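PDB 4H1X: phosphate-binding protein PstS 2 from Streptococcus pneumoniae, which probably serves as the solute-binding component of the PstSACB ABC transporter, which imports phosphate. Local coordinates for residues 12-17 and 49-54; 127-132 and 147-152; 83-88 and 99-104; 107-112 and 212-217. All coordinates share one frame; numbering follows the deposited sequence. Where two conformers were deposited one is given.

How the contacts relate
Contact 1 (12-17 with 49-54) and contact 3 (83-88 with 99-104) come first along the chain and lie in one lobe, their centres about 20 Å apart. Contact 4 opens at 107-112, just after contact 3 ends, and both use strand 103-110. Contact 2 (127-132 with 147-152) falls in the long interval before contact 4 closes at 212-217; these two belong to the other lobe, with centres about 23 Å apart. Contacts 1, 3 and 4 all reach one mixed sheet, whose strand 223-236 pairs with strands of both lobes. Contacts 1 and 2 are farthest apart, about 37 Å between centres, consistent with the bilobal architecture of a periplasmic binding protein.

Contact 1 (12-17 and 49-54); sequences EVISRE and VIQNST
R16 and E17, adjacent in sequence, are joined by a side-on salt bridge in which R16 NE donates to E17 OE1 at 2.8 Å and R16 NH2 donates to E17 OE2 at 3.2 Å. Each carboxylate oxygen uses its syn lone pair and lies close to the guanidinium plane, so the pair fixes the rotation of both groups. E17 CG stands in the crowded position between backbone N and carbonyl carbon (chi1 77°), while the R16 chain bends at chi2 and chi3. The guanidinium therefore turns back over the 52-54 backbone, with S53 CA 3.6 Å above its plane. R16 NH2 also hydrogen-bonds a citrate, probably from the crystallisation liquor.

Behind this pair runs a parallel beta ladder between strands 12-16 and 49-51, part of the alpha/beta architecture of the periplasmic binding protein superfamily. S15 uses both backbone polar atoms on the neighbouring strand: its N donates to V49 O at 2.8 Å, almost straight at 171°, and its O accepts from Q51 N at 2.9 Å. V49 N closes the ladder onto V13 O at 3.0 Å. On one face I14 and V49 lie side by side, I14 CD1 meeting V49 CG2 at 3.5 Å, and A60 of helix 54-63 packs on I14. On the other face I50 CD1 rests 3.8 Å from S15 CB, beside R23 of helix 21-30.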
loop_
_atom_site.group_PDB
_atom_site.type_symbol
_atom_site.label_atom_id
_atom_site.label_comp_id
_atom_site.label_asym_id
_atom_site.label_seq_id
_atom_site.Cartn_x
_atom_site.Cartn_y
_atom_site.Cartn_z
ATOM N N GLU A 12 -10.684 -19.505 -9.942
ATOM C CA GLU A 12 -9.808 -18.836 -10.906
ATOM C C GLU A 12 -9.058 -17.743 -10.143
ATOM O O GLU A 12 -9.630 -16.698 -9.821
ATOM C CB GLU A 12 -10.598 -18.286 -12.107
ATOM C CG GLU A 12 -9.719 -17.774 -13.244
ATOM C CD GLU A 12 -10.362 -16.839 -14.258
ATOM O OE1 GLU A 12 -11.607 -16.857 -14.401
ATOM O OE2 GLU A 12 -9.606 -16.105 -14.936
ATOM N N VAL A 13 -7.802 -18.022 -9.781
ATOM C CA VAL A 13 -6.996 -17.077 -9.016
ATOM C C VAL A 13 -6.466 -15.987 -9.962
ATOM O O VAL A 13 -5.819 -16.289 -10.969
ATOM C CB VAL A 13 -5.841 -17.813 -8.272
ATOM C CG1 VAL A 13 -4.940 -16.835 -7.534
ATOM C CG2 VAL A 13 -6.403 -18.885 -7.305
ATOM N N ILE A 14 -6.754 -14.738 -9.644
ATOM C CA ILE A 14 -6.248 -13.591 -10.406
ATOM C C ILE A 14 -5.080 -13.013 -9.631
ATOM O O ILE A 14 -5.282 -12.535 -8.516
ATOM C CB ILE A 14 -7.336 -12.491 -10.680
ATOM C CG1 ILE A 14 -8.679 -13.050 -11.261
ATOM C CG2 ILE A 14 -6.764 -11.330 -11.534
ATOM C CD1 ILE A 14 -8.600 -13.888 -12.487
ATOM N N SER A 15 -3.874 -13.054 -10.205
ATOM C CA SER A 15 -2.691 -12.479 -9.560
ATOM C C SER A 15 -2.309 -11.167 -10.240
ATOM O O SER A 15 -2.578 -10.984 -11.433
ATOM C CB SER A 15 -1.521 -13.457 -9.641
ATOM O OG SER A 15 -0.305 -12.833 -9.265
ATOM N N ARG A 16 -1.646 -10.258 -9.501
ATOM C CA ARG A 16 -1.100 -9.073 -10.137
ATOM C C ARG A 16 0.218 -9.482 -10.822
ATOM O O ARG A 16 0.725 -10.576 -10.567
ATOM C CB ARG A 16 -0.920 -7.923 -9.121
ATOM C CG ARG A 16 -2.225 -7.146 -8.903
ATOM C CD ARG A 16 -2.687 -6.338 -10.146
ATOM N NE ARG A 16 -1.643 -5.418 -10.605
ATOM C CZ ARG A 16 -1.380 -4.247 -10.037
ATOM N NH1 ARG A 16 -2.133 -3.802 -9.037
ATOM N NH2 ARG A 16 -0.366 -3.513 -10.461
ATOM N N GLU A 17 0.728 -8.648 -11.746
ATOM C CA GLU A 17 1.957 -8.953 -12.482
ATOM C C GLU A 17 3.176 -8.985 -11.561
ATOM O O GLU A 17 3.158 -8.389 -10.494
ATOM C CB GLU A 17 2.171 -7.938 -13.629
ATOM C CG GLU A 17 2.692 -6.567 -13.211
ATOM C CD GLU A 17 1.720 -5.632 -12.519
ATOM O OE1 GLU A 17 0.558 -6.032 -12.276
ATOM O OE2 GLU A 17 2.132 -4.493 -12.205
ATOM N N VAL A 49 -3.860 -16.605 -13.274
ATOM C CA VAL A 49 -3.706 -15.758 -14.469
ATOM C C VAL A 49 -3.308 -14.370 -13.976
ATOM O O VAL A 49 -3.555 -14.017 -12.820
ATOM C CB VAL A 49 -4.939 -15.744 -15.411
ATOM C CG1 VAL A 49 -5.200 -17.142 -15.983
ATOM C CG2 VAL A 49 -6.183 -15.201 -14.684
ATOM N N ILE A 50 -2.719 -13.572 -14.848
ATOM C CA ILE A 50 -2.192 -12.258 -14.467
ATOM C C ILE A 50 -3.015 -11.101 -15.009
ATOM O O ILE A 50 -3.391 -11.088 -16.200
ATOM C CB ILE A 50 -0.726 -12.160 -15.003
ATOM C CG1 ILE A 50 0.154 -13.365 -14.564
ATOM C CG2 ILE A 50 -0.081 -10.792 -14.704
ATOM C CD1 ILE A 50 0.318 -13.611 -12.997
ATOM N N GLN A 51 -3.174 -10.073 -14.157
ATOM C CA GLN A 51 -3.768 -8.781 -14.502
ATOM C C GLN A 51 -2.720 -7.704 -14.130
ATOM O O GLN A 51 -2.060 -7.802 -13.097
ATOM C CB GLN A 51 -5.144 -8.576 -13.883
ATOM C CG GLN A 51 -6.223 -9.364 -14.662
ATOM C CD GLN A 51 -6.547 -8.773 -16.025
ATOM O OE1 GLN A 51 -6.280 -7.593 -16.341
ATOM N NE2 GLN A 51 -7.169 -9.571 -16.847
ATOM N N ASN A 52 -2.546 -6.726 -15.020
ATOM C CA ASN A 52 -1.507 -5.692 -14.930
ATOM C C ASN A 52 -1.890 -4.464 -14.096
ATOM O O ASN A 52 -1.042 -3.571 -13.908
ATOM C CB ASN A 52 -1.136 -5.237 -16.344
ATOM C CG ASN A 52 -2.322 -4.755 -17.132
ATOM O OD1 ASN A 52 -3.191 -5.540 -17.511
ATOM N ND2 ASN A 52 -2.417 -3.451 -17.334
ATOM N N SER A 53 -3.141 -4.382 -13.611
ATOM C CA SER A 53 -3.584 -3.212 -12.835
ATOM C C SER A 53 -4.771 -3.525 -11.946
ATOM O O SER A 53 -5.424 -4.556 -12.137
ATOM C CB SER A 53 -3.989 -2.081 -13.784
ATOM O OG SER A 53 -5.070 -2.500 -14.607
ATOM N N THR A 54 -5.122 -2.556 -11.068
ATOM C CA THR A 54 -6.302 -2.627 -10.211
ATOM C C THR A 54 -7.557 -2.770 -11.093
ATOM O O THR A 54 -8.391 -3.631 -10.800
ATOM C CB THR A 54 -6.377 -1.384 -9.310
ATOM O OG1 THR A 54 -5.118 -1.194 -8.680
ATOM C CG2 THR A 54 -7.451 -1.509 -8.260
#

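Contact 2 (127-132 and 147-152); sequences SKQGQQ and TEYTSQ
Two torsions direct the groups of S127 and Y149 from the point where these residues meet. S127 OG occupies the crowded position between its backbone N and carbonyl carbon (chi1 73°), which points the hydroxyl to the start of helix 128-136. Y149 has CG anti to its backbone N (chi1 -180°), and this carries the ring away from the serine. The meeting itself is made by the two backbones, which bring S127 CB and Y149 CB to 3.5 Å.

S127 is an N-cap: its OG accepts from G130 N at 3.0 Å, and the same oxygen is hydrogen-bonded to F124 O, so the hydroxyl is engaged on two sides. The next residue is served from across the contact. K128 N donates to T147 O at 2.9 Å, approaching nearly along the C=O axis, and thereby an amide in the first helical turn finds its acceptor in the incoming loop. T147 O also receives a CA-H contact, S127 CA lying 3.3 Å from it. The extended Q129 side chain crosses that of Y149 at about a right angle.

S127 also marks the break between helices 116-126 and 128-136. Beyond the contact, Y149 OH hydrogen-bonds D120 of the former helix and N181, its ring meets F124 edge-to-face, and Y177 of helix 164-180 touches it, so the loop leading to strand 155-162 is laid across the helices.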
loop_
_atom_site.group_PDB
_atom_site.type_symbol
_atom_site.label_atom_id
_atom_site.label_comp_id
_atom_site.label_asym_id
_atom_site.label_seq_id
_atom_site.Cartn_x
_atom_site.Cartn_y
_atom_site.Cartn_z
ATOM N N SER A 127 -0.553 18.441 7.768
ATOM C CA SER A 127 -1.643 19.423 7.867
ATOM C C SER A 127 -3.010 18.873 7.468
ATOM O O SER A 127 -3.095 17.817 6.832
ATOM C CB SER A 127 -1.339 20.627 6.986
ATOM O OG SER A 127 -1.497 20.328 5.610
ATOM N N LYS A 128 -4.073 19.659 7.754
ATOM C CA LYS A 128 -5.446 19.322 7.350
ATOM C C LYS A 128 -5.488 19.166 5.814
ATOM O O LYS A 128 -6.083 18.211 5.325
ATOM C CB LYS A 128 -6.425 20.413 7.844
ATOM C CG LYS A 128 -7.900 20.029 7.698
ATOM C CD LYS A 128 -8.802 21.047 8.391
ATOM C CE LYS A 128 -10.197 20.519 8.630
ATOM N NZ LYS A 128 -10.993 21.453 9.477
ATOM N N GLN A 129 -4.783 20.045 5.068
ATOM C CA GLN A 129 -4.712 19.986 3.584
ATOM C C GLN A 129 -3.999 18.721 3.099
ATOM O O GLN A 129 -4.451 18.096 2.140
ATOM C CB GLN A 129 -3.965 21.198 3.009
ATOM C CG GLN A 129 -4.545 22.555 3.343
ATOM C CD GLN A 129 -3.562 23.620 2.925
ATOM O OE1 GLN A 129 -3.092 24.436 3.732
ATOM N NE2 GLN A 129 -3.197 23.603 1.653
ATOM N N GLY A 130 -2.881 18.375 3.744
ATOM C CA GLY A 130 -2.119 17.173 3.420
ATOM C C GLY A 130 -2.915 15.907 3.657
ATOM O O GLY A 130 -2.946 15.013 2.802
ATOM N N GLN A 131 -3.613 15.849 4.805
ATOM C CA GLN A 131 -4.465 14.713 5.170
ATOM C C GLN A 131 -5.603 14.593 4.167
ATOM O O GLN A 131 -5.978 13.469 3.803
ATOM C CB GLN A 131 -5.029 14.866 6.589
ATOM C CG GLN A 131 -4.004 14.743 7.712
ATOM C CD GLN A 131 -4.656 14.758 9.084
ATOM O OE1 GLN A 131 -5.879 14.891 9.244
ATOM N NE2 GLN A 131 -3.850 14.636 10.115
ATOM N N GLN A 132 -6.132 15.741 3.683
ATOM C CA GLN A 132 -7.212 15.712 2.686
ATOM C C GLN A 132 -6.725 15.106 1.340
ATOM O O GLN A 132 -7.488 14.410 0.666
ATOM C CB GLN A 132 -7.824 17.106 2.479
ATOM C CG GLN A 132 -9.212 17.058 1.829
ATOM C CD GLN A 132 -10.228 16.290 2.649
ATOM O OE1 GLN A 132 -10.439 16.546 3.843
ATOM N NE2 GLN A 132 -10.852 15.300 2.032
ATOM N N THR A 147 -3.034 19.745 12.075
ATOM C CA THR A 147 -2.431 21.079 12.197
ATOM C C THR A 147 -2.750 21.925 10.957
ATOM O O THR A 147 -3.202 21.392 9.936
ATOM C CB THR A 147 -0.905 21.000 12.440
ATOM O OG1 THR A 147 -0.227 20.556 11.256
ATOM C CG2 THR A 147 -0.537 20.138 13.653
ATOM N N GLU A 148 -2.560 23.250 11.069
ATOM C CA GLU A 148 -2.794 24.158 9.964
ATOM C C GLU A 148 -1.460 24.405 9.263
ATOM O O GLU A 148 -0.408 24.403 9.920
ATOM C CB GLU A 148 -3.439 25.481 10.463
ATOM C CG GLU A 148 -3.886 26.449 9.366
ATOM C CD GLU A 148 -4.814 25.922 8.281
ATOM O OE1 GLU A 148 -5.750 25.153 8.607
ATOM O OE2 GLU A 148 -4.619 26.307 7.103
ATOM N N TYR A 149 -1.506 24.545 7.934
ATOM C CA TYR A 149 -0.348 24.873 7.093
ATOM C C TYR A 149 -0.555 26.227 6.400
ATOM O O TYR A 149 -1.584 26.430 5.752
ATOM C CB TYR A 149 -0.090 23.788 6.009
ATOM C CG TYR A 149 1.107 24.105 5.131
ATOM C CD1 TYR A 149 2.399 23.776 5.532
ATOM C CD2 TYR A 149 0.950 24.760 3.911
ATOM C CE1 TYR A 149 3.509 24.104 4.751
ATOM C CE2 TYR A 149 2.049 25.112 3.130
ATOM C CZ TYR A 149 3.329 24.780 3.553
ATOM O OH TYR A 149 4.407 25.121 2.782
ATOM N N THR A 150 0.461 27.098 6.444
ATOM C CA THR A 150 0.508 28.374 5.713
ATOM C C THR A 150 1.824 28.383 4.920
ATOM O O THR A 150 2.895 28.152 5.499
ATOM C CB THR A 150 0.331 29.593 6.652
ATOM O OG1 THR A 150 -0.991 29.553 7.203
ATOM C CG2 THR A 150 0.549 30.937 5.928
ATOM N N SER A 151 1.750 28.640 3.599
ATOM C CA SER A 151 2.968 28.636 2.769
ATOM C C SER A 151 3.978 29.725 3.162
ATOM O O SER A 151 3.591 30.850 3.489
ATOM C CB SER A 151 2.629 28.784 1.290
ATOM O OG SER A 151 3.816 28.739 0.512
ATOM N N GLN A 152 5.274 29.370 3.120
ATOM C CA GLN A 152 6.398 30.284 3.402
ATOM C C GLN A 152 6.980 30.750 2.063
ATOM O O GLN A 152 7.913 31.564 2.035
ATOM C CB GLN A 152 7.494 29.609 4.277
ATOM C CG GLN A 152 6.961 28.685 5.387
ATOM C CD GLN A 152 7.951 28.370 6.489
ATOM O OE1 GLN A 152 9.137 28.108 6.258
ATOM N NE2 GLN A 152 7.463 28.322 7.725
#

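Contact 3 (83-88 and 99-104); sequences LEIDGV and EYPLQR
A type I' beta turn from I85 to V88, at the end of strand 81-85, packs against the irregular chain that leads into strand 103-110. The turn is closed by reciprocal backbone bonds, I85 N to V88 O and V88 N to I85 O, both at 3.0 Å, with D86 and G87 at positive phi.

I85, modelled in two conformers, carries much of the apolar contact. Its CD1 meets both Y100 and L102, 3.3 Å from Y100 OH and 3.7 Å from L102 CD1, and the two side chains of I85 and L102 cross at about a right angle. I85 CG2 meanwhile meets P101 CG. From the other end of the turn, V88 O comes to the edge of the Y100 ring in its plane, 3.7 Å from Y100 CD1, while V88 CG1 lies against Y100 CB. Past the ring, Q103 NE2 fixes the loop by donating to Y100 O at 2.8 Å, nearly straight at 175°.

No direct hydrogen bond joins the two segments. A water does so instead, donating to L83 O and to Y100 OH, each at 2.8 Å, while the phenol also hydrogen-bonds I232 O. Apolar contact therefore sets the fit, and the tyrosine hydroxyl, gripped by water and a carbonyl, has its polarity satisfied within the interior.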
loop_
_atom_site.group_PDB
_atom_site.type_symbol
_atom_site.label_atom_id
_atom_site.label_comp_id
_atom_site.label_asym_id
_atom_site.label_seq_id
_atom_site.Cartn_x
_atom_site.Cartn_y
_atom_site.Cartn_z
ATOM N N LEU A 83 -14.482 -9.935 0.323
ATOM C CA LEU A 83 -14.647 -10.977 1.326
ATOM C C LEU A 83 -14.292 -10.441 2.695
ATOM O O LEU A 83 -13.425 -9.574 2.816
ATOM C CB LEU A 83 -13.741 -12.197 1.019
ATOM C CG LEU A 83 -14.063 -13.037 -0.225
ATOM C CD1 LEU A 83 -13.014 -14.142 -0.423
ATOM C CD2 LEU A 83 -15.447 -13.644 -0.150
ATOM N N GLU A 84 -14.937 -10.980 3.736
ATOM C CA GLU A 84 -14.522 -10.667 5.095
ATOM C C GLU A 84 -13.318 -11.580 5.382
ATOM O O GLU A 84 -13.281 -12.704 4.866
ATOM C CB GLU A 84 -15.688 -10.886 6.086
ATOM C CG GLU A 84 -16.832 -9.908 5.835
ATOM C CD GLU A 84 -17.975 -9.972 6.832
ATOM O OE1 GLU A 84 -18.023 -10.937 7.630
ATOM O OE2 GLU A 84 -18.830 -9.058 6.802
ATOM N N ILE A 85 -12.325 -11.101 6.143
ATOM C CA ILE A 85 -11.156 -11.926 6.474
ATOM C C ILE A 85 -11.137 -12.096 7.984
ATOM O O ILE A 85 -11.115 -11.102 8.721
ATOM C CB ILE A 85 -9.830 -11.372 5.893
ATOM C CG1 ILE A 85 -9.797 -11.545 4.368
ATOM C CG2 ILE A 85 -8.619 -12.076 6.514
ATOM C CD1 ILE A 85 -10.209 -10.394 3.632
ATOM N N ASP A 86 -11.207 -13.364 8.441
ATOM C CA ASP A 86 -11.285 -13.711 9.876
ATOM C C ASP A 86 -12.536 -13.064 10.492
ATOM O O ASP A 86 -12.488 -12.536 11.608
ATOM C CB ASP A 86 -10.022 -13.270 10.646
ATOM C CG ASP A 86 -8.701 -13.909 10.260
ATOM O OD1 ASP A 86 -8.693 -15.127 9.938
ATOM O OD2 ASP A 86 -7.659 -13.224 10.391
ATOM N N GLY A 87 -13.628 -13.066 9.726
ATOM C CA GLY A 87 -14.904 -12.474 10.112
ATOM C C GLY A 87 -14.938 -10.956 10.200
ATOM O O GLY A 87 -15.960 -10.406 10.641
ATOM N N VAL A 88 -13.846 -10.258 9.747
ATOM C CA VAL A 88 -13.712 -8.778 9.768
ATOM C C VAL A 88 -13.943 -8.181 8.369
ATOM O O VAL A 88 -13.242 -8.527 7.411
ATOM C CB VAL A 88 -12.328 -8.317 10.322
ATOM C CG1 VAL A 88 -12.205 -6.791 10.353
ATOM C CG2 VAL A 88 -12.042 -8.911 11.707
ATOM N N GLU A 99 -8.180 -4.274 13.356
ATOM C CA GLU A 99 -8.941 -5.528 13.286
ATOM C C GLU A 99 -8.759 -6.206 11.929
ATOM O O GLU A 99 -8.737 -7.438 11.851
ATOM C CB GLU A 99 -10.430 -5.273 13.488
ATOM C CG GLU A 99 -10.911 -5.104 14.915
ATOM C CD GLU A 99 -12.425 -5.036 14.917
ATOM O OE1 GLU A 99 -12.965 -3.914 14.777
ATOM O OE2 GLU A 99 -13.065 -6.114 14.915
ATOM N N TYR A 100 -8.697 -5.401 10.858
ATOM C CA TYR A 100 -8.553 -5.914 9.493
ATOM C C TYR A 100 -7.057 -6.150 9.203
ATOM O O TYR A 100 -6.271 -5.210 9.240
ATOM C CB TYR A 100 -9.220 -4.965 8.490
ATOM C CG TYR A 100 -9.246 -5.557 7.107
ATOM C CD1 TYR A 100 -10.165 -6.546 6.769
ATOM C CD2 TYR A 100 -8.326 -5.155 6.140
ATOM C CE1 TYR A 100 -10.181 -7.114 5.496
ATOM C CE2 TYR A 100 -8.349 -5.693 4.857
ATOM C CZ TYR A 100 -9.271 -6.680 4.540
ATOM O OH TYR A 100 -9.291 -7.202 3.266
ATOM N N PRO A 101 -6.640 -7.413 8.971
ATOM C CA PRO A 101 -5.200 -7.721 8.885
ATOM C C PRO A 101 -4.473 -7.453 7.558
ATOM O O PRO A 101 -3.242 -7.311 7.594
ATOM C CB PRO A 101 -5.154 -9.214 9.214
ATOM C CG PRO A 101 -6.438 -9.739 8.710
ATOM C CD PRO A 101 -7.457 -8.647 8.908
ATOM N N LEU A 102 -5.185 -7.394 6.419
ATOM C CA LEU A 102 -4.539 -7.146 5.122
ATOM C C LEU A 102 -4.372 -5.663 4.918
ATOM O O LEU A 102 -5.214 -4.995 4.303
ATOM C CB LEU A 102 -5.311 -7.756 3.954
ATOM C CG LEU A 102 -5.631 -9.234 4.035
ATOM C CD1 LEU A 102 -6.627 -9.591 2.975
ATOM C CD2 LEU A 102 -4.379 -10.078 3.889
ATOM N N GLN A 103 -3.311 -5.130 5.500
ATOM C CA GLN A 103 -3.013 -3.703 5.415
ATOM C C GLN A 103 -1.542 -3.500 5.636
ATOM O O GLN A 103 -0.846 -4.355 6.221
ATOM C CB GLN A 103 -3.818 -2.906 6.468
ATOM C CG GLN A 103 -3.497 -3.313 7.920
ATOM C CD GLN A 103 -4.030 -2.330 8.918
ATOM O OE1 GLN A 103 -3.494 -1.222 9.097
ATOM N NE2 GLN A 103 -5.124 -2.695 9.560
ATOM N N ARG A 104 -1.061 -2.358 5.158
ATOM C CA ARG A 104 0.327 -1.990 5.330
ATOM C C ARG A 104 0.419 -0.485 5.465
ATOM O O ARG A 104 -0.394 0.248 4.874
ATOM C CB ARG A 104 1.189 -2.482 4.149
ATOM C CG ARG A 104 0.662 -2.003 2.798
ATOM C CD ARG A 104 1.615 -2.254 1.671
ATOM N NE ARG A 104 1.012 -1.858 0.401
ATOM C CZ ARG A 104 1.669 -1.785 -0.745
ATOM N NH1 ARG A 104 2.963 -2.080 -0.797
ATOM N NH2 ARG A 104 1.050 -1.388 -1.845
HETATM O O HOH W 1 -11.332 -8.149 1.668
#

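Contact 4 (107-112 and 212-217); sequences NIVWSS and RELTPE
V109 and L214 point at each other tip to tip, and this approach, with the N107 side chain beside it, makes up the contact. The touching branch of V109, CG1, and L214 CG are each anti to their own carbonyl carbon, the leucine with a chi1 of -85°. V109 CG1 then meets both branches of the leucine, 3.8 Å from L214 CD2 and 3.9 Å from L214 CD1.

N107, two residues earlier on the same side of the strand, also aims across, its CG placed anti to its carbonyl carbon. Its amide end delivers the polar part: N107 ND2 donates to R212 O at 3.0 Å, with an angle of 141° at the hydrogen. The acceptor lies near the plane of the asparagine amide, but the nitrogen approaches from above the carbonyl plane of R212, 50° out of it, so the bond is neither straight nor directed at a lone pair. The same ND2 lies 4.2 Å from L214 CD1, setting an amide next to one leucine methyl. R212 itself turns its side chain the other way, with NH1 donating to E213 O at 3.2 Å and forming a salt bridge with E218.

In the fold, 107-110 belongs to strand 103-110, which lies between strands 207-210 and 223-236 of the mixed sheet and pairs antiparallel with both. The chain leaving 207-210 folds back as segment 212-217 over the N107 and V109 side, V200 of helix 193-202 also touching V109, before T215 caps helix 216-219.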
loop_
_atom_site.group_PDB
_atom_site.type_symbol
_atom_site.label_atom_id
_atom_site.label_comp_id
_atom_site.label_asym_id
_atom_site.label_seq_id
_atom_site.Cartn_x
_atom_site.Cartn_y
_atom_site.Cartn_z
ATOM N N ASN A 107 4.961 4.586 5.040
ATOM C CA ASN A 107 5.842 5.370 5.881
ATOM C C ASN A 107 6.743 6.276 5.067
ATOM O O ASN A 107 7.239 5.890 4.003
ATOM C CB ASN A 107 6.739 4.436 6.716
ATOM C CG ASN A 107 6.006 3.776 7.849
ATOM O OD1 ASN A 107 5.228 4.406 8.563
ATOM N ND2 ASN A 107 6.228 2.497 8.032
ATOM N N ILE A 108 7.002 7.441 5.631
ATOM C CA ILE A 108 8.046 8.372 5.215
ATOM C C ILE A 108 9.098 8.304 6.333
ATOM O O ILE A 108 8.752 8.072 7.512
ATOM C CB ILE A 108 7.557 9.810 4.933
ATOM C CG1 ILE A 108 6.875 10.441 6.186
ATOM C CG2 ILE A 108 6.673 9.832 3.686
ATOM C CD1 ILE A 108 6.650 11.891 6.134
ATOM N N VAL A 109 10.371 8.403 5.963
ATOM C CA VAL A 109 11.465 8.312 6.916
ATOM C C VAL A 109 12.401 9.484 6.673
ATOM O O VAL A 109 12.549 9.912 5.533
ATOM C CB VAL A 109 12.227 6.957 6.880
ATOM C CG1 VAL A 109 11.279 5.772 7.067
ATOM C CG2 VAL A 109 13.017 6.784 5.588
ATOM N N TRP A 110 13.022 9.977 7.737
ATOM C CA TRP A 110 13.995 11.064 7.642
ATOM C C TRP A 110 15.003 10.936 8.784
ATOM O O TRP A 110 14.775 10.166 9.735
ATOM C CB TRP A 110 13.299 12.440 7.663
ATOM C CG TRP A 110 12.604 12.766 8.947
ATOM C CD1 TRP A 110 13.129 13.413 10.029
ATOM C CD2 TRP A 110 11.222 12.562 9.231
ATOM N NE1 TRP A 110 12.153 13.627 10.972
ATOM C CE2 TRP A 110 10.968 13.123 10.505
ATOM C CE3 TRP A 110 10.164 11.967 8.527
ATOM C CZ2 TRP A 110 9.696 13.078 11.106
ATOM C CZ3 TRP A 110 8.908 11.917 9.124
ATOM C CH2 TRP A 110 8.687 12.457 10.401
ATOM N N SER A 111 16.098 11.707 8.699
ATOM C CA SER A 111 17.117 11.704 9.736
ATOM C C SER A 111 17.317 13.129 10.227
ATOM O O SER A 111 16.591 14.047 9.799
ATOM C CB SER A 111 18.418 11.170 9.153
ATOM O OG SER A 111 18.921 12.116 8.219
ATOM N N SER A 112 18.338 13.319 11.067
ATOM C CA SER A 112 18.739 14.616 11.573
ATOM C C SER A 112 19.215 15.507 10.405
ATOM O O SER A 112 19.314 16.718 10.567
ATOM C CB SER A 112 19.831 14.449 12.627
ATOM O OG SER A 112 20.996 13.837 12.091
ATOM N N ARG A 212 6.224 -0.541 4.450
ATOM C CA ARG A 212 6.206 -1.632 5.431
ATOM C C ARG A 212 6.815 -1.135 6.718
ATOM O O ARG A 212 7.336 -0.016 6.749
ATOM C CB ARG A 212 7.034 -2.831 4.900
ATOM C CG ARG A 212 8.475 -2.472 4.518
ATOM C CD ARG A 212 9.378 -3.676 4.257
ATOM N NE ARG A 212 10.674 -3.302 3.666
ATOM C CZ ARG A 212 11.701 -2.796 4.355
ATOM N NH1 ARG A 212 11.594 -2.581 5.659
ATOM N NH2 ARG A 212 12.846 -2.496 3.737
ATOM N N GLU A 213 6.781 -1.955 7.765
ATOM C CA GLU A 213 7.429 -1.594 9.018
ATOM C C GLU A 213 8.940 -1.618 8.779
ATOM O O GLU A 213 9.411 -2.386 7.930
ATOM C CB GLU A 213 7.008 -2.575 10.134
ATOM C CG GLU A 213 7.342 -2.122 11.548
ATOM C CD GLU A 213 7.018 -3.107 12.661
ATOM O OE1 GLU A 213 6.346 -4.127 12.387
ATOM O OE2 GLU A 213 7.481 -2.879 13.803
ATOM N N LEU A 214 9.691 -0.778 9.483
ATOM C CA LEU A 214 11.158 -0.783 9.357
ATOM C C LEU A 214 11.695 -1.816 10.333
ATOM O O LEU A 214 11.114 -1.999 11.394
ATOM C CB LEU A 214 11.726 0.599 9.710
ATOM C CG LEU A 214 11.768 1.661 8.599
ATOM C CD1 LEU A 214 10.390 2.199 8.316
ATOM C CD2 LEU A 214 12.653 2.809 9.024
ATOM N N THR A 215 12.797 -2.463 10.008
ATOM C CA THR A 215 13.445 -3.404 10.930
ATOM C C THR A 215 14.166 -2.600 12.002
ATOM O O THR A 215 14.508 -1.437 11.742
ATOM C CB THR A 215 14.445 -4.291 10.165
ATOM O OG1 THR A 215 15.548 -3.490 9.725
ATOM C CG2 THR A 215 13.804 -5.055 9.012
ATOM N N PRO A 216 14.516 -3.195 13.161
ATOM C CA PRO A 216 15.289 -2.441 14.168
ATOM C C PRO A 216 16.577 -1.843 13.569
ATOM O O PRO A 216 16.896 -0.692 13.861
ATOM C CB PRO A 216 15.591 -3.493 15.230
ATOM C CG PRO A 216 14.432 -4.457 15.124
ATOM C CD PRO A 216 14.163 -4.549 13.653
ATOM N N GLU A 217 17.283 -2.586 12.677
ATOM C CA GLU A 217 18.522 -2.078 12.055
ATOM C C GLU A 217 18.222 -0.872 11.133
ATOM O O GLU A 217 18.949 0.131 11.166
ATOM C CB GLU A 217 19.243 -3.194 11.272
ATOM C CG GLU A 217 20.671 -2.829 10.883
ATOM C CD GLU A 217 21.507 -3.852 10.125
ATOM O OE1 GLU A 217 21.200 -5.066 10.186
ATOM O OE2 GLU A 217 22.511 -3.433 9.504
#